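Local atomic coordinates of nucleoprotein (Rift valley fever virus, PDB entry 3OV9), a protein that encapsidates the viral genomic RNA, protecting it from nucleases, and assembles into ring-shaped hexamers to form the nucleocapsid that serves as template for transcription and replication. Residues M144-F149 against S170-Q175; A164-H169 against P199-V204; E40-Y45 against N88-K93. All coordinates share one frame; numbering follows the deposited sequence.

Contact 1. Residues M144-F149 against S170-Q175; sequences MMHPSF and SLYLLQ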
ATOM      1  N   MET A 144      -2.191   5.512  40.579  1.00 13.68           N
ATOM      2  CA  MET A 144      -1.428   5.927  39.396  1.00 13.48           C
ATOM      3  C   MET A 144      -2.056   5.467  38.074  1.00 13.21           C
ATOM      4  O   MET A 144      -1.553   5.797  36.997  1.00 13.10           O
ATOM      5  CB  MET A 144       0.017   5.404  39.477  1.00 13.63           C
ATOM      6  CG  MET A 144       0.891   6.050  40.547  1.00 13.57           C
ATOM      7  SD  MET A 144       2.601   5.472  40.489  1.00 13.51           S
ATOM      8  CE  MET A 144       3.400   6.761  41.452  1.00 14.58           C
ATOM      9  N   MET A 145      -3.152   4.716  38.156  1.00 12.89           N
ATOM     10  CA  MET A 145      -3.702   4.024  36.988  1.00 12.78           C
ATOM     11  C   MET A 145      -4.713   4.833  36.165  1.00 12.93           C
ATOM     12  O   MET A 145      -5.756   4.321  35.755  1.00 13.14           O
ATOM     13  CB  MET A 145      -4.275   2.658  37.392  1.00 12.35           C
ATOM     14  CG  MET A 145      -3.221   1.671  37.867  1.00 12.85           C
ATOM     15  SD  MET A 145      -3.899   0.055  38.307  1.00 12.15           S
ATOM     16  CE  MET A 145      -4.575  -0.465  36.731  1.00 12.58           C
ATOM     17  N   HIS A 146      -4.387   6.101  35.926  1.00 13.00           N
ATOM     18  CA  HIS A 146      -5.079   6.924  34.928  1.00 13.19           C
ATOM     19  C   HIS A 146      -4.180   8.108  34.573  1.00 13.08           C
ATOM     20  O   HIS A 146      -3.418   8.565  35.427  1.00 13.08           O
ATOM     21  CB  HIS A 146      -6.444   7.403  35.431  1.00 13.28           C
ATOM     22  CG  HIS A 146      -7.362   7.844  34.333  1.00 14.32           C
ATOM     23  ND1 HIS A 146      -7.542   9.169  33.999  1.00 14.55           N
ATOM     24  CD2 HIS A 146      -8.117   7.133  33.462  1.00 15.33           C
ATOM     25  CE1 HIS A 146      -8.390   9.257  32.991  1.00 15.28           C
ATOM     26  NE2 HIS A 146      -8.751   8.035  32.643  1.00 16.00           N
ATOM     27  N   PRO A 147      -4.238   8.598  33.314  1.00 12.99           N
ATOM     28  CA  PRO A 147      -3.422   9.773  32.972  1.00 13.06           C
ATOM     29  C   PRO A 147      -3.698  10.990  33.864  1.00 12.87           C
ATOM     30  O   PRO A 147      -2.815  11.841  34.029  1.00 13.12           O
ATOM     31  CB  PRO A 147      -3.812  10.057  31.520  1.00 13.15           C
ATOM     32  CG  PRO A 147      -4.176   8.715  30.977  1.00 13.12           C
ATOM     33  CD  PRO A 147      -4.856   7.999  32.112  1.00 13.16           C
ATOM     34  N   SER A 148      -4.898  11.046  34.446  1.00 12.50           N
ATOM     35  CA  SER A 148      -5.284  12.087  35.408  1.00 12.23           C
ATOM     36  C   SER A 148      -4.289  12.245  36.555  1.00 11.89           C
ATOM     37  O   SER A 148      -4.141  13.339  37.098  1.00 11.85           O
ATOM     38  CB  SER A 148      -6.673  11.793  35.998  1.00 12.32           C
ATOM     39  OG  SER A 148      -7.665  11.755  34.987  1.00 12.21           O
ATOM     40  N   PHE A 149      -3.610  11.155  36.917  1.00 11.40           N
ATOM     41  CA  PHE A 149      -2.670  11.150  38.045  1.00 11.04           C
ATOM     42  C   PHE A 149      -1.549  12.178  37.911  1.00 11.21           C
ATOM     43  O   PHE A 149      -1.044  12.686  38.917  1.00 11.19           O
ATOM     44  CB  PHE A 149      -2.066   9.751  38.263  1.00 10.95           C
ATOM     45  CG  PHE A 149      -0.911   9.740  39.227  1.00 10.39           C
ATOM     46  CD1 PHE A 149      -1.136   9.781  40.601  1.00 10.25           C
ATOM     47  CD2 PHE A 149       0.400   9.724  38.762  1.00 10.24           C
ATOM     48  CE1 PHE A 149      -0.069   9.790  41.493  1.00  9.35           C
ATOM     49  CE2 PHE A 149       1.475   9.734  39.648  1.00 10.03           C
ATOM     50  CZ  PHE A 149       1.237   9.769  41.017  1.00  9.88           C
ATOM     51  N   SER A 170       4.676   5.886  34.564  1.00 18.08           N
ATOM     52  CA  SER A 170       4.937   5.585  33.152  1.00 18.64           C
ATOM     53  C   SER A 170       4.820   4.094  32.815  1.00 18.97           C
ATOM     54  O   SER A 170       4.534   3.739  31.665  1.00 19.23           O
ATOM     55  CB  SER A 170       6.300   6.129  32.721  1.00 18.69           C
ATOM     56  OG  SER A 170       6.316   7.550  32.758  1.00 19.23           O
ATOM     57  N   LEU A 171       5.031   3.229  33.810  1.00 19.27           N
ATOM     58  CA  LEU A 171       4.827   1.788  33.622  1.00 19.48           C
ATOM     59  C   LEU A 171       3.379   1.511  33.228  1.00 19.57           C
ATOM     60  O   LEU A 171       3.127   0.774  32.270  1.00 19.73           O
ATOM     61  CB  LEU A 171       5.215   0.987  34.872  1.00 19.73           C
ATOM     62  CG  LEU A 171       5.168  -0.544  34.741  1.00 20.17           C
ATOM     63  CD1 LEU A 171       6.351  -1.071  33.928  1.00 20.87           C
ATOM     64  CD2 LEU A 171       5.117  -1.217  36.109  1.00 20.56           C
ATOM     65  N   TYR A 172       2.439   2.118  33.958  1.00 19.29           N
ATOM     66  CA  TYR A 172       1.018   2.046  33.610  1.00 19.36           C
ATOM     67  C   TYR A 172       0.716   2.676  32.249  1.00 19.57           C
ATOM     68  O   TYR A 172      -0.028   2.102  31.454  1.00 19.69           O
ATOM     69  CB  TYR A 172       0.136   2.682  34.697  1.00 18.97           C
ATOM     70  CG  TYR A 172      -1.188   3.193  34.164  1.00 18.43           C
ATOM     71  CD1 TYR A 172      -2.272   2.332  33.975  1.00 17.55           C
ATOM     72  CD2 TYR A 172      -1.348   4.538  33.825  1.00 17.40           C
ATOM     73  CE1 TYR A 172      -3.484   2.801  33.471  1.00 17.27           C
ATOM     74  CE2 TYR A 172      -2.547   5.013  33.318  1.00 17.12           C
ATOM     75  CZ  TYR A 172      -3.610   4.145  33.143  1.00 17.43           C
ATOM     76  OH  TYR A 172      -4.798   4.630  32.643  1.00 17.21           O
ATOM     77  N   LEU A 173       1.279   3.861  31.998  1.00 19.82           N
ATOM     78  CA  LEU A 173       1.008   4.601  30.761  1.00 20.28           C
ATOM     79  C   LEU A 173       1.461   3.827  29.529  1.00 20.97           C
ATOM     80  O   LEU A 173       0.841   3.921  28.470  1.00 21.12           O
ATOM     81  CB  LEU A 173       1.662   5.986  30.785  1.00 19.92           C
ATOM     82  CG  LEU A 173       1.057   7.055  31.701  1.00 19.31           C
ATOM     83  CD1 LEU A 173       1.940   8.288  31.691  1.00 19.06           C
ATOM     84  CD2 LEU A 173      -0.361   7.413  31.282  1.00 19.33           C
ATOM     85  N   LEU A 174       2.540   3.064  29.687  1.00 21.80           N
ATOM     86  CA  LEU A 174       3.051   2.184  28.637  1.00 22.73           C
ATOM     87  C   LEU A 174       2.040   1.094  28.277  1.00 23.39           C
ATOM     88  O   LEU A 174       1.769   0.860  27.097  1.00 23.72           O
ATOM     89  CB  LEU A 174       4.383   1.562  29.073  1.00 22.68           C
ATOM     90  CG  LEU A 174       5.096   0.564  28.153  1.00 22.81           C
ATOM     91  CD1 LEU A 174       5.501   1.207  26.833  1.00 23.16           C
ATOM     92  CD2 LEU A 174       6.314  -0.018  28.860  1.00 23.04           C
ATOM     93  N   GLN A 175       1.485   0.444  29.298  1.00 24.03           N
ATOM     94  CA  GLN A 175       0.511  -0.632  29.105  1.00 24.78           C
ATOM     95  C   GLN A 175      -0.813  -0.088  28.583  1.00 25.22           C
ATOM     96  O   GLN A 175      -1.373  -0.618  27.623  1.00 25.19           O
ATOM     97  CB  GLN A 175       0.272  -1.406  30.410  1.00 24.75           C
ATOM     98  CG  GLN A 175       1.525  -1.745  31.211  1.00 25.20           C
ATOM     99  CD  GLN A 175       2.584  -2.476  30.402  1.00 26.06           C
ATOM    100  OE1 GLN A 175       2.299  -3.468  29.723  1.00 26.23           O
ATOM    101  NE2 GLN A 175       3.821  -1.993  30.481  1.00 25.77           N
TER
HETATM  102  O   HOH W   1      -6.997   3.285  33.683  1.00 13.39           O

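Contact 2. Residues A164-H169 against P199-V204; sequences AILDAH and PMNAAV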
ATOM      1  N   ALA A 164      11.262   8.810  40.227  1.00 19.85           N
ATOM      2  CA  ALA A 164      10.678   7.533  40.647  1.00 19.38           C
ATOM      3  C   ALA A 164       9.157   7.529  40.504  1.00 18.87           C
ATOM      4  O   ALA A 164       8.583   6.560  40.000  1.00 18.93           O
ATOM      5  CB  ALA A 164      11.081   7.203  42.081  1.00 19.48           C
ATOM      6  N   ILE A 165       8.517   8.611  40.946  1.00 18.31           N
ATOM      7  CA  ILE A 165       7.062   8.768  40.837  1.00 17.70           C
ATOM      8  C   ILE A 165       6.617   8.704  39.375  1.00 17.51           C
ATOM      9  O   ILE A 165       5.663   7.994  39.042  1.00 17.30           O
ATOM     10  CB  ILE A 165       6.572  10.091  41.512  1.00 17.51           C
ATOM     11  CG1 ILE A 165       6.626   9.983  43.045  1.00 17.43           C
ATOM     12  CG2 ILE A 165       5.167  10.496  41.029  1.00 17.32           C
ATOM     13  CD1 ILE A 165       5.552   9.099  43.687  1.00 17.22           C
ATOM     14  N   LEU A 166       7.327   9.428  38.512  1.00 17.43           N
ATOM     15  CA  LEU A 166       6.985   9.501  37.092  1.00 17.60           C
ATOM     16  C   LEU A 166       7.286   8.209  36.336  1.00 17.70           C
ATOM     17  O   LEU A 166       6.485   7.785  35.505  1.00 17.82           O
ATOM     18  CB  LEU A 166       7.655  10.707  36.421  1.00 17.77           C
ATOM     19  CG  LEU A 166       7.128  12.085  36.847  1.00 18.02           C
ATOM     20  CD1 LEU A 166       7.882  13.198  36.139  1.00 18.33           C
ATOM     21  CD2 LEU A 166       5.625  12.217  36.607  1.00 18.86           C
ATOM     22  N   ASP A 167       8.424   7.580  36.639  1.00 17.84           N
ATOM     23  CA  ASP A 167       8.775   6.285  36.050  1.00 17.86           C
ATOM     24  C   ASP A 167       7.744   5.218  36.428  1.00 17.59           C
ATOM     25  O   ASP A 167       7.297   4.451  35.569  1.00 17.64           O
ATOM     26  CB  ASP A 167      10.180   5.840  36.477  1.00 18.25           C
ATOM     27  CG  ASP A 167      11.295   6.619  35.780  1.00 19.35           C
ATOM     28  OD1 ASP A 167      11.027   7.351  34.803  1.00 21.33           O
ATOM     29  OD2 ASP A 167      12.459   6.485  36.214  1.00 21.30           O
ATOM     30  N   ALA A 168       7.363   5.183  37.707  1.00 17.23           N
ATOM     31  CA  ALA A 168       6.339   4.256  38.199  1.00 17.03           C
ATOM     32  C   ALA A 168       5.005   4.453  37.477  1.00 17.05           C
ATOM     33  O   ALA A 168       4.375   3.483  37.056  1.00 16.71           O
ATOM     34  CB  ALA A 168       6.154   4.402  39.707  1.00 17.03           C
ATOM     35  N   HIS A 169       4.591   5.712  37.337  1.00 17.06           N
ATOM     36  CA  HIS A 169       3.373   6.078  36.608  1.00 17.19           C
ATOM     37  C   HIS A 169       3.484   5.704  35.128  1.00 17.67           C
ATOM     38  O   HIS A 169       2.510   5.244  34.525  1.00 17.87           O
ATOM     39  CB  HIS A 169       3.098   7.582  36.783  1.00 16.76           C
ATOM     40  CG  HIS A 169       1.940   8.103  35.982  1.00 16.17           C
ATOM     41  ND1 HIS A 169       0.676   7.555  36.042  1.00 14.99           N
ATOM     42  CD2 HIS A 169       1.854   9.150  35.127  1.00 14.93           C
ATOM     43  CE1 HIS A 169      -0.134   8.231  35.247  1.00 14.83           C
ATOM     44  NE2 HIS A 169       0.555   9.204  34.679  1.00 15.70           N
ATOM     45  N   PRO A 199       1.506  15.199  27.295  1.00 20.18           N
ATOM     46  CA  PRO A 199       0.398  15.517  28.209  1.00 19.65           C
ATOM     47  C   PRO A 199       0.706  15.216  29.682  1.00 19.02           C
ATOM     48  O   PRO A 199       0.176  15.900  30.564  1.00 19.02           O
ATOM     49  CB  PRO A 199      -0.755  14.636  27.702  1.00 19.78           C
ATOM     50  CG  PRO A 199      -0.113  13.575  26.894  1.00 19.96           C
ATOM     51  CD  PRO A 199       1.105  14.196  26.289  1.00 20.19           C
ATOM     52  N   MET A 200       1.552  14.217  29.938  1.00 18.34           N
ATOM     53  CA  MET A 200       1.990  13.893  31.301  1.00 17.60           C
ATOM     54  C   MET A 200       2.718  15.085  31.923  1.00 17.37           C
ATOM     55  O   MET A 200       2.317  15.577  32.977  1.00 17.00           O
ATOM     56  CB  MET A 200       2.883  12.642  31.321  1.00 17.44           C
ATOM     57  CG  MET A 200       3.325  12.187  32.724  1.00 17.36           C
ATOM     58  SD  MET A 200       4.542  10.843  32.755  1.00 15.72           S
ATOM     59  CE  MET A 200       5.993  11.668  32.095  1.00 17.97           C
ATOM     60  N   ASN A 201       3.763  15.562  31.248  1.00 16.97           N
ATOM     61  CA  ASN A 201       4.562  16.678  31.759  1.00 17.02           C
ATOM     62  C   ASN A 201       3.782  17.986  31.881  1.00 16.50           C
ATOM     63  O   ASN A 201       4.017  18.762  32.808  1.00 16.18           O
ATOM     64  CB  ASN A 201       5.827  16.875  30.920  1.00 17.50           C
ATOM     65  CG  ASN A 201       6.852  15.766  31.130  1.00 18.77           C
ATOM     66  OD1 ASN A 201       6.991  15.221  32.230  1.00 20.82           O
ATOM     67  ND2 ASN A 201       7.582  15.435  30.072  1.00 20.54           N
ATOM     68  N   ALA A 202       2.854  18.220  30.955  1.00 16.02           N
ATOM     69  CA  ALA A 202       1.980  19.395  31.009  1.00 15.74           C
ATOM     70  C   ALA A 202       1.172  19.440  32.308  1.00 15.61           C
ATOM     71  O   ALA A 202       1.096  20.482  32.958  1.00 15.85           O
ATOM     72  CB  ALA A 202       1.053  19.439  29.795  1.00 15.85           C
ATOM     73  N   ALA A 203       0.587  18.304  32.689  1.00 15.16           N
ATOM     74  CA  ALA A 203      -0.187  18.227  33.925  1.00 14.88           C
ATOM     75  C   ALA A 203       0.710  18.302  35.161  1.00 14.67           C
ATOM     76  O   ALA A 203       0.346  18.931  36.158  1.00 14.68           O
ATOM     77  CB  ALA A 203      -1.045  16.968  33.947  1.00 14.70           C
ATOM     78  N   VAL A 204       1.882  17.675  35.087  1.00 14.75           N
ATOM     79  CA  VAL A 204       2.850  17.693  36.190  1.00 14.95           C
ATOM     80  C   VAL A 204       3.268  19.129  36.518  1.00 15.09           C
ATOM     81  O   VAL A 204       3.424  19.485  37.685  1.00 14.79           O
ATOM     82  CB  VAL A 204       4.098  16.822  35.879  1.00 15.04           C
ATOM     83  CG1 VAL A 204       5.207  17.052  36.912  1.00 15.34           C
ATOM     84  CG2 VAL A 204       3.718  15.344  35.833  1.00 15.10           C
TER

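Contact 3. Residues E40-Y45 against N88-K93; sequences ELLKQY and NKYKLK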
ATOM      1  N   GLU A  40     -15.541  25.381  35.594  1.00 17.21           N
ATOM      2  CA  GLU A  40     -16.479  26.472  35.319  1.00 17.99           C
ATOM      3  C   GLU A  40     -17.666  25.981  34.494  1.00 18.04           C
ATOM      4  O   GLU A  40     -18.816  26.284  34.819  1.00 18.34           O
ATOM      5  CB  GLU A  40     -15.785  27.639  34.608  1.00 18.24           C
ATOM      6  CG  GLU A  40     -16.678  28.874  34.429  1.00 19.92           C
ATOM      7  CD  GLU A  40     -15.941  30.064  33.844  1.00 22.09           C
ATOM      8  OE1 GLU A  40     -15.065  29.868  32.973  1.00 22.77           O
ATOM      9  OE2 GLU A  40     -16.250  31.206  34.249  1.00 24.10           O
ATOM     10  N   LEU A  41     -17.374  25.219  33.442  1.00 18.17           N
ATOM     11  CA  LEU A  41     -18.405  24.663  32.562  1.00 18.13           C
ATOM     12  C   LEU A  41     -19.295  23.645  33.273  1.00 18.40           C
ATOM     13  O   LEU A  41     -20.506  23.624  33.047  1.00 18.12           O
ATOM     14  CB  LEU A  41     -17.787  24.055  31.299  1.00 18.16           C
ATOM     15  CG  LEU A  41     -17.135  25.017  30.295  1.00 18.02           C
ATOM     16  CD1 LEU A  41     -16.334  24.237  29.271  1.00 17.49           C
ATOM     17  CD2 LEU A  41     -18.160  25.914  29.607  1.00 18.22           C
ATOM     18  N   LEU A  42     -18.695  22.822  34.138  1.00 18.66           N
ATOM     19  CA  LEU A  42     -19.452  21.854  34.945  1.00 18.97           C
ATOM     20  C   LEU A  42     -20.478  22.539  35.844  1.00 19.46           C
ATOM     21  O   LEU A  42     -21.645  22.146  35.865  1.00 19.38           O
ATOM     22  CB  LEU A  42     -18.520  20.978  35.792  1.00 18.90           C
ATOM     23  CG  LEU A  42     -17.695  19.904  35.077  1.00 18.41           C
ATOM     24  CD1 LEU A  42     -16.662  19.316  36.023  1.00 17.72           C
ATOM     25  CD2 LEU A  42     -18.585  18.805  34.494  1.00 18.44           C
ATOM     26  N   LYS A  43     -20.031  23.561  36.573  1.00 20.00           N
ATOM     27  CA  LYS A  43     -20.887  24.355  37.460  1.00 20.74           C
ATOM     28  C   LYS A  43     -21.991  25.076  36.687  1.00 20.91           C
ATOM     29  O   LYS A  43     -23.147  25.105  37.125  1.00 20.96           O
ATOM     30  CB  LYS A  43     -20.045  25.372  38.240  1.00 20.96           C
ATOM     31  CG  LYS A  43     -19.179  24.775  39.351  1.00 22.37           C
ATOM     32  CD  LYS A  43     -19.784  24.989  40.737  1.00 24.65           C
ATOM     33  CE  LYS A  43     -19.473  26.372  41.286  1.00 26.06           C
ATOM     34  NZ  LYS A  43     -20.011  26.589  42.662  1.00 27.00           N
ATOM     35  N   GLN A  44     -21.624  25.647  35.538  1.00 21.14           N
ATOM     36  CA  GLN A  44     -22.551  26.374  34.670  1.00 21.51           C
ATOM     37  C   GLN A  44     -23.674  25.480  34.144  1.00 21.50           C
ATOM     38  O   GLN A  44     -24.851  25.813  34.286  1.00 21.35           O
ATOM     39  CB  GLN A  44     -21.797  27.016  33.498  1.00 21.57           C
ATOM     40  CG  GLN A  44     -22.687  27.733  32.485  1.00 22.39           C
ATOM     41  CD  GLN A  44     -21.953  28.072  31.207  1.00 23.37           C
ATOM     42  OE1 GLN A  44     -21.059  28.920  31.194  1.00 24.03           O
ATOM     43  NE2 GLN A  44     -22.327  27.412  30.121  1.00 23.88           N
ATOM     44  N   TYR A  45     -23.297  24.355  33.540  1.00 21.59           N
ATOM     45  CA  TYR A  45     -24.253  23.430  32.936  1.00 21.63           C
ATOM     46  C   TYR A  45     -25.014  22.606  33.970  1.00 21.85           C
ATOM     47  O   TYR A  45     -26.187  22.289  33.774  1.00 21.82           O
ATOM     48  CB  TYR A  45     -23.551  22.485  31.952  1.00 21.60           C
ATOM     49  CG  TYR A  45     -23.095  23.125  30.658  1.00 21.57           C
ATOM     50  CD1 TYR A  45     -23.980  23.854  29.862  1.00 21.74           C
ATOM     51  CD2 TYR A  45     -21.783  22.973  30.212  1.00 21.97           C
ATOM     52  CE1 TYR A  45     -23.563  24.436  28.671  1.00 22.08           C
ATOM     53  CE2 TYR A  45     -21.355  23.549  29.020  1.00 21.77           C
ATOM     54  CZ  TYR A  45     -22.249  24.281  28.259  1.00 21.97           C
ATOM     55  OH  TYR A  45     -21.832  24.849  27.081  1.00 22.47           O
ATOM     56  N   ASN A  88     -26.505  15.930  26.456  1.00 22.11           N
ATOM     57  CA  ASN A  88     -27.340  17.101  26.177  1.00 22.57           C
ATOM     58  C   ASN A  88     -27.153  18.228  27.187  1.00 22.69           C
ATOM     59  O   ASN A  88     -27.175  19.406  26.820  1.00 22.97           O
ATOM     60  CB  ASN A  88     -28.821  16.714  26.099  1.00 22.82           C
ATOM     61  CG  ASN A  88     -29.127  15.771  24.946  1.00 23.45           C
ATOM     62  OD1 ASN A  88     -30.041  14.948  25.035  1.00 24.96           O
ATOM     63  ND2 ASN A  88     -28.370  15.885  23.858  1.00 24.51           N
ATOM     64  N   LYS A  89     -26.965  17.857  28.453  1.00 22.59           N
ATOM     65  CA  LYS A  89     -26.840  18.823  29.541  1.00 22.62           C
ATOM     66  C   LYS A  89     -25.464  19.489  29.579  1.00 22.42           C
ATOM     67  O   LYS A  89     -25.364  20.694  29.821  1.00 22.44           O
ATOM     68  CB  LYS A  89     -27.143  18.154  30.884  1.00 22.77           C
ATOM     69  CG  LYS A  89     -27.277  19.107  32.063  1.00 23.78           C
ATOM     70  CD  LYS A  89     -27.706  18.358  33.310  1.00 25.08           C
ATOM     71  CE  LYS A  89     -27.751  19.266  34.521  1.00 26.48           C
ATOM     72  NZ  LYS A  89     -28.270  18.543  35.713  1.00 27.18           N
ATOM     73  N   TYR A  90     -24.417  18.703  29.336  1.00 22.17           N
ATOM     74  CA  TYR A  90     -23.036  19.187  29.453  1.00 21.81           C
ATOM     75  C   TYR A  90     -22.342  19.394  28.105  1.00 22.04           C
ATOM     76  O   TYR A  90     -21.155  19.745  28.057  1.00 21.87           O
ATOM     77  CB  TYR A  90     -22.220  18.252  30.360  1.00 21.53           C
ATOM     78  CG  TYR A  90     -22.701  18.245  31.792  1.00 20.91           C
ATOM     79  CD1 TYR A  90     -22.236  19.187  32.708  1.00 20.32           C
ATOM     80  CD2 TYR A  90     -23.638  17.306  32.230  1.00 20.23           C
ATOM     81  CE1 TYR A  90     -22.683  19.193  34.022  1.00 19.62           C
ATOM     82  CE2 TYR A  90     -24.093  17.304  33.540  1.00 20.07           C
ATOM     83  CZ  TYR A  90     -23.612  18.249  34.433  1.00 19.62           C
ATOM     84  OH  TYR A  90     -24.063  18.249  35.731  1.00 19.30           O
ATOM     85  N   LYS A  91     -23.095  19.185  27.022  1.00 22.17           N
ATOM     86  CA  LYS A  91     -22.619  19.349  25.638  1.00 22.57           C
ATOM     87  C   LYS A  91     -21.324  18.581  25.359  1.00 22.74           C
ATOM     88  O   LYS A  91     -20.393  19.099  24.733  1.00 22.69           O
ATOM     89  CB  LYS A  91     -22.496  20.839  25.263  1.00 22.64           C
ATOM     90  CG  LYS A  91     -23.724  21.700  25.597  1.00 23.34           C
ATOM     91  CD  LYS A  91     -25.035  21.163  25.000  1.00 25.11           C
ATOM     92  CE  LYS A  91     -25.236  21.589  23.552  1.00 26.04           C
ATOM     93  NZ  LYS A  91     -26.499  21.031  22.984  1.00 27.48           N
ATOM     94  N   LEU A  92     -21.289  17.332  25.819  1.00 22.87           N
ATOM     95  CA  LEU A  92     -20.088  16.501  25.762  1.00 23.23           C
ATOM     96  C   LEU A  92     -19.622  16.196  24.343  1.00 23.80           C
ATOM     97  O   LEU A  92     -20.433  15.921  23.451  1.00 23.59           O
ATOM     98  CB  LEU A  92     -20.298  15.194  26.541  1.00 23.00           C
ATOM     99  CG  LEU A  92     -20.545  15.280  28.052  1.00 22.76           C
ATOM    100  CD1 LEU A  92     -20.932  13.912  28.602  1.00 21.90           C
ATOM    101  CD2 LEU A  92     -19.331  15.831  28.794  1.00 22.14           C
ATOM    102  N   LYS A  93     -18.308  16.259  24.151  1.00 24.39           N
ATOM    103  CA  LYS A  93     -17.677  15.940  22.875  1.00 25.23           C
ATOM    104  C   LYS A  93     -16.666  14.805  23.048  1.00 25.90           C
ATOM    105  O   LYS A  93     -16.407  14.360  24.172  1.00 25.91           O
ATOM    106  CB  LYS A  93     -16.982  17.179  22.291  1.00 25.16           C
ATOM    107  CG  LYS A  93     -17.879  18.404  22.092  1.00 25.45           C
ATOM    108  CD  LYS A  93     -18.896  18.202  20.970  1.00 25.82           C
ATOM    109  CE  LYS A  93     -19.651  19.489  20.653  1.00 26.06           C
ATOM    110  NZ  LYS A  93     -20.477  19.977  21.796  1.00 26.82           N
TER
HETATM  111  O   HOH W   2     -27.365  22.571  31.447  1.00 24.78           O

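Contact 1. Residues M144-F149 against S170-Q175
Tyr172 presents one face of its ring to the backbone of Met145, joining helix 159-180 to the loop that follows helix 130-136 in the buried interior of this orthogonal helical bundle. The main interaction is a CH-pi contact: Met145 CA stands over the middle of the Tyr172 ring, 3.6 Å from its centroid and only 6° off the normal. The chain then continues across the ring, with Met145 C 3.3 Å from Tyr172 CZ. In the tyrosine, CG is anti to the backbone N (chi1 154°), beside the carbonyl carbon, on a CB that points toward the loop.

Apolar contacts extend this core. Met145 CB approaches Tyr172 CD1 at 4.0 Å, while Pro147 meets the ring at its edge, where CD lies in the ring plane. The proline side chain crosses that of Tyr172 at about a right angle and also brings CG to 4.0 Å from Leu173 CD2. Tyr140 packs against both Met145 and Tyr172, and Phe196 and Met200 of helix 189-204 meet Leu173.

A water links the polar groups: it donates to Met145 O at 2.6 Å and is hydrogen-bonded to Tyr172 OH at 2.8 Å. It ties the loop carbonyl to the phenol. The side chain of His146 lies about 5 Å from that of Ser105, a probable RNA-binding residue. Ser148 holds the imidazole with two hydrogen bonds to ND1: OG sits 2.8 Å from that nitrogen, and the backbone N-H approaches it 30° out of the ring plane.

Contact 2. Residues A164-H169 against P199-V204
Leu166 and Met200 mark the nearest backbone approach, CA to CA 8.8 Å, of two helical segments that run roughly antiparallel, their axes at 141° and 12.4 Å apart at the closest point. Backbones this far apart meet through side chains alone. Leu166 reaches over with CD2, which packs against Val204 CG2 at 3.7 Å; the two side chains cross obliquely. The same methyl also lies 4.2 Å from Met200 SD, so it touches both residues.

Met200 spans its share of the gap by leaving its helix stretched out, with CG anti to the backbone N (chi1 -177°), and bends only at the terminal methyl. Its side chain and that of His169 run past each other in opposing directions. SD arrives at the edge of the imidazole, near the ring plane and 4.0 Å from His169 CD2, giving an edge-on sulfur-aromatic contact. The polar end of His169 is engaged elsewhere: ND1 is hydrogen-bonded to Met144 O, and Phe149 meets the ring.

The contact packs helix 159-180 of the bundle against the last turn of helix 189-204, just after a kink at Pro199, whose ring nitrogen has no hydrogen to give to the preceding turn. Ala202 and Ala203, in this same turn, line the pocket that holds a nitrite ion.

No hydrogen bond joins the two segments. The contact thus rests on burial of apolar groups and van der Waals contact, with a polarisable sulfur at the imidazole edge, while the hydrogen bond that ND1 gives to Met144 O restricts the rotation of that ring.

Contact 3. Residues E40-Y45 against N88-K93
Tyr45 and Tyr90 form the tight part of this contact, where helix 35-46 runs up to the C-terminal end of helix 77-90. Tyr45 CB presses in 3.3 Å from Lys89 O and also packs against Tyr90 CD1 at 3.6 Å. The Tyr90 ring turns an edge to the neighbouring helix: Leu42 O lies in the ring plane, 3.6 Å from Tyr90 CE1. Leu42 CD2 reaches the ring as well, its side chain crossing that of Tyr90 at about a right angle. On the buried side Leu42 also packs on Trp50 and Met57 of helix 50-63, and Tyr90 OH is hydrogen-bonded to Asp53 of that helix.

Lys91 ends helix 77-90 with a positive phi of 52°, a left-handed backbone conformation that turns the chain away toward Leu92. Helix 35-46 belongs to the N-terminal region essential for oligomerization; its Glu40 and Lys43 pack on Tyr4 and Leu7 of a neighbouring subunit.

The Tyr45 ring marks the boundary, with Tyr90 C over one face and Gln44 NE2 over the other, both toward the rim. Toward solvent the fit is looser: the exposed Lys91 meets Tyr45 only through CG, 4.0 Å from OH, before its bent chain leads away. The extended Lys89 side chain passes Tyr45 O with CE at 3.5 Å, and a water bridges the two carbonyls, donating to both Tyr45 O, at 2.6 Å, and Lys89 O.

Overall arrangement
Contacts 1 and 2 are neighbours, their centres 8 Å apart, and both draw on adjoining parts of helix 159-180: residues 164-169 supply the contact with 199-204 and residues 170-175 that with 144-149, and the two sets of partners overlap. Their segments alternate along the chain, and they touch directly through Met144 and His169. Contact 3 closes earlier in the sequence and lies 27 to 28 Å away from them, centre to centre, with nearest atoms about 12 Å from contact 1 and about 16 Å from contact 2. The first two thus form neighbouring parts of the packing around helix 159-180, whereas contact 3 joins helices 35-46 and 77-90, the former also meeting a neighbouring subunit.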